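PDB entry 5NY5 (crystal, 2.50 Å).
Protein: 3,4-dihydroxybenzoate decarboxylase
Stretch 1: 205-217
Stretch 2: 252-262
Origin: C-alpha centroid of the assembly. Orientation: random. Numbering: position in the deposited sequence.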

# COMPACT_ATOMS: atom_id res chain seq x y z
N PRO A 205 2.18 -7.88 -55.02
CA PRO A 205 1.08 -7.10 -55.60
C PRO A 205 -0.03 -6.88 -54.58
O PRO A 205 -0.45 -7.81 -53.89
N VAL A 206 -0.51 -5.64 -54.49
CA VAL A 206 -1.58 -5.27 -53.57
C VAL A 206 -2.55 -4.34 -54.28
O VAL A 206 -2.21 -3.67 -55.26
N THR A 207 -3.78 -4.32 -53.78
CA THR A 207 -4.78 -3.35 -54.19
C THR A 207 -5.26 -2.58 -52.97
O THR A 207 -5.46 -3.16 -51.90
N ILE A 208 -5.45 -1.28 -53.14
CA ILE A 208 -5.86 -0.39 -52.06
C ILE A 208 -7.26 0.10 -52.40
O ILE A 208 -7.44 0.93 -53.30
N ASN A 209 -8.25 -0.40 -51.67
CA ASN A 209 -9.65 -0.16 -51.98
C ASN A 209 -10.20 0.91 -51.05
O ASN A 209 -10.15 0.77 -49.83
N MSE A 210 -10.71 1.99 -51.64
CA MSE A 210 -11.22 3.12 -50.86
C MSE A 210 -12.59 3.57 -51.35
O MSE A 210 -12.85 3.59 -52.55
N GLY A 211 -13.45 3.96 -50.41
CA GLY A 211 -14.81 4.35 -50.74
C GLY A 211 -15.72 3.14 -50.85
O GLY A 211 -16.07 2.71 -51.95
N LEU A 212 -16.11 2.59 -49.70
CA LEU A 212 -16.75 1.29 -49.64
C LEU A 212 -18.06 1.36 -48.88
O LEU A 212 -18.37 2.35 -48.21
N ASP A 213 -18.83 0.29 -49.01
CA ASP A 213 -19.93 0.04 -48.09
C ASP A 213 -19.40 0.06 -46.66
O ASP A 213 -18.41 -0.61 -46.36
N PRO A 214 -20.00 0.85 -45.77
CA PRO A 214 -19.58 0.82 -44.36
C PRO A 214 -19.56 -0.58 -43.77
O PRO A 214 -18.76 -0.86 -42.87
N ALA A 215 -20.42 -1.48 -44.26
CA ALA A 215 -20.39 -2.86 -43.80
C ALA A 215 -19.04 -3.50 -44.07
O ALA A 215 -18.56 -4.32 -43.27
N ILE A 216 -18.39 -3.14 -45.18
CA ILE A 216 -17.08 -3.71 -45.48
C ILE A 216 -16.04 -3.16 -44.52
O ILE A 216 -15.27 -3.92 -43.91
N TYR A 217 -15.98 -1.83 -44.37
CA TYR A 217 -15.01 -1.22 -43.47
C TYR A 217 -15.17 -1.75 -42.05
O TYR A 217 -14.17 -2.01 -41.36
N ALA A 252 -3.60 -3.95 -63.47
CA ALA A 252 -2.17 -3.83 -63.64
C ALA A 252 -1.35 -4.70 -62.70
O ALA A 252 -0.14 -4.83 -62.91
N VAL A 253 -1.95 -5.29 -61.67
CA VAL A 253 -1.23 -6.09 -60.69
C VAL A 253 -1.95 -7.42 -60.50
O VAL A 253 -3.08 -7.62 -60.96
N LYS A 254 -1.28 -8.34 -59.81
CA LYS A 254 -1.77 -9.70 -59.62
C LYS A 254 -2.54 -9.80 -58.30
O LYS A 254 -2.12 -10.44 -57.34
N GLU A 255 -3.70 -9.15 -58.28
CA GLU A 255 -4.56 -9.15 -57.11
C GLU A 255 -5.92 -8.60 -57.50
O GLU A 255 -6.02 -7.79 -58.43
N LYS A 256 -6.96 -9.04 -56.80
CA LYS A 256 -8.31 -8.57 -57.05
C LYS A 256 -8.59 -7.29 -56.26
O LYS A 256 -7.85 -6.93 -55.34
N ALA A 257 -9.67 -6.61 -56.64
CA ALA A 257 -10.07 -5.36 -56.01
C ALA A 257 -11.57 -5.38 -55.75
O ALA A 257 -12.31 -6.18 -56.31
N ILE A 258 -12.00 -4.47 -54.87
CA ILE A 258 -13.42 -4.34 -54.57
C ILE A 258 -14.13 -3.76 -55.78
O ILE A 258 -13.84 -2.64 -56.21
N ALA A 259 -15.07 -4.53 -56.34
CA ALA A 259 -15.71 -4.12 -57.59
C ALA A 259 -16.55 -2.86 -57.40
O ALA A 259 -16.58 -2.00 -58.29
N ARG A 260 -17.24 -2.74 -56.27
CA ARG A 260 -18.12 -1.61 -56.01
C ARG A 260 -17.41 -0.43 -55.37
O ARG A 260 -18.07 0.52 -54.95
N ALA A 261 -16.08 -0.47 -55.29
CA ALA A 261 -15.34 0.58 -54.61
C ALA A 261 -15.37 1.88 -55.41
O ALA A 261 -15.71 1.91 -56.60
N GLU A 262 -15.01 2.97 -54.73
CA GLU A 262 -14.94 4.27 -55.39
C GLU A 262 -13.60 4.46 -56.09
O GLU A 262 -13.55 4.84 -57.27

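Two nearly parallel strands lie side by side here, joined less by backbone pairing than by side chains of the first that reach backbone groups of the second, with small apolar clusters at the ends. Along strand 205-210 the alternation is clear: Pro 205, Thr 207 and Asn 209 point toward the other stretch, Val 206 and Ile 208 away. Pro 205 packs CB against Val 253 CB at 4.0 Å. Thr 207, in the p rotamer, uses both branches: OG1 donates to Lys 256 O (2.8 Å), while CG2 rests 3.7 Å from Glu 255 CB. Asn 209 (m) has an amide with two uses, since OD1 accepts from Ile 258 N at 2.6 Å in a straight bond and ND2 donates to Thr 207 OG1 at 3.2 Å, tying the two polar side chains together.

At the end of its strand, Ile 258 (m, m) points toward the other stretch and sets CG2 4.0 Å from Leu 212 CD2 and 4.4 Å from Ile 216 CD1. Leu 212 CD2 also meets Ala 261 CB at 3.6 Å, where a short methyl permits close approach. Gly 211 suits its place doubly: its backbone angles call for glycine, and a CB would clash with Glu 262 CB. Its O accepts from Glu 262 N (3.0 Å) and from a water that also donates to Arg 260 O.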

# COMPACT_ATOMS: atom_id res chain seq x y z
CB PRO A 205 0.60 -7.96 -56.78
CG PRO A 205 1.43 -9.23 -56.74
CD PRO A 205 2.09 -9.30 -55.40
CB VAL A 206 -1.04 -4.59 -52.29
CG1 VAL A 206 -0.21 -5.57 -51.47
CG2 VAL A 206 -0.23 -3.36 -52.65
CB THR A 207 -5.98 -4.00 -54.89
OG1 THR A 207 -6.74 -4.75 -53.93
CG2 THR A 207 -5.50 -4.93 -56.00
CB ILE A 208 -4.88 0.77 -51.89
CG1 ILE A 208 -3.46 0.22 -51.72
CG2 ILE A 208 -5.28 1.62 -50.69
CD1 ILE A 208 -2.39 1.17 -52.18
CB ASN A 209 -10.46 -1.46 -51.84
CG ASN A 209 -9.85 -2.61 -52.62
OD1 ASN A 209 -10.31 -2.95 -53.70
ND2 ASN A 209 -8.80 -3.21 -52.07
CB MSE A 210 -10.22 4.28 -50.91
CG MSE A 210 -8.83 3.92 -50.43
SE MSE A 210 -7.56 5.39 -50.59
CE MSE A 210 -7.65 5.65 -52.52
CB LEU A 212 -15.83 0.26 -48.97
CG LEU A 212 -14.36 0.32 -49.36
CD1 LEU A 212 -13.54 -0.56 -48.43
CD2 LEU A 212 -14.18 -0.10 -50.80
CB ASP A 213 -20.56 -1.33 -48.41
CG ASP A 213 -21.86 -1.58 -47.67
OD1 ASP A 213 -22.19 -0.84 -46.72
OD2 ASP A 213 -22.55 -2.56 -48.03
CB PRO A 214 -20.60 1.72 -43.67
CG PRO A 214 -21.00 2.68 -44.72
CD PRO A 214 -20.98 1.93 -46.02
CB ALA A 215 -21.51 -3.66 -44.47
CB ILE A 216 -16.70 -3.43 -46.94
CG1 ILE A 216 -17.69 -4.12 -47.89
CG2 ILE A 216 -15.29 -3.90 -47.22
CD1 ILE A 216 -17.34 -3.99 -49.36
CB TYR A 217 -15.17 0.30 -43.49
CG TYR A 217 -14.37 1.01 -44.56
CD1 TYR A 217 -13.01 0.76 -44.72
CD2 TYR A 217 -14.97 1.93 -45.40
CE1 TYR A 217 -12.28 1.41 -45.69
CE2 TYR A 217 -14.24 2.59 -46.37
CZ TYR A 217 -12.90 2.32 -46.52
OH TYR A 217 -12.18 2.97 -47.49
CB ALA A 252 -1.72 -2.37 -63.47
CB VAL A 253 -1.08 -5.36 -59.34
CG1 VAL A 253 -0.29 -4.08 -59.51
CG2 VAL A 253 -2.45 -5.09 -58.73
CB LYS A 254 -0.61 -10.69 -59.67
CG LYS A 254 0.22 -10.62 -60.93
CD LYS A 254 -0.57 -11.10 -62.14
CE LYS A 254 0.29 -11.09 -63.39
NZ LYS A 254 0.78 -9.72 -63.72
CB GLU A 255 -3.96 -8.32 -55.96
CG GLU A 255 -4.64 -8.52 -54.62
CD GLU A 255 -4.71 -9.98 -54.20
OE1 GLU A 255 -5.80 -10.57 -54.29
OE2 GLU A 255 -3.67 -10.53 -53.80
CB LYS A 256 -9.33 -9.65 -56.67
CG LYS A 256 -9.24 -10.90 -57.54
CD LYS A 256 -9.16 -12.15 -56.69
CE LYS A 256 -8.87 -13.37 -57.55
NZ LYS A 256 -8.50 -14.56 -56.71
CB ALA A 257 -9.70 -4.15 -56.86
CB ILE A 258 -13.64 -3.47 -53.33
CG1 ILE A 258 -12.97 -4.10 -52.11
CG2 ILE A 258 -15.13 -3.27 -53.07
CD1 ILE A 258 -13.53 -5.46 -51.74
CB ALA A 259 -16.57 -5.26 -58.13
CB ARG A 260 -19.28 -2.06 -55.11
CG ARG A 260 -20.10 -3.20 -55.68
CD ARG A 260 -20.92 -2.76 -56.87
NE ARG A 260 -22.07 -1.97 -56.47
CZ ARG A 260 -22.88 -1.35 -57.32
NH1 ARG A 260 -22.66 -1.43 -58.62
NH2 ARG A 260 -23.91 -0.65 -56.87
CB ALA A 261 -13.90 0.15 -54.37
CB GLU A 262 -15.18 5.39 -54.38
CG GLU A 262 -16.63 5.54 -53.95
CD GLU A 262 -17.47 6.26 -54.98
OE1 GLU A 262 -16.94 7.14 -55.69
OE2 GLU A 262 -18.67 5.94 -55.10
O HOH W 1 -18.42 1.69 -52.52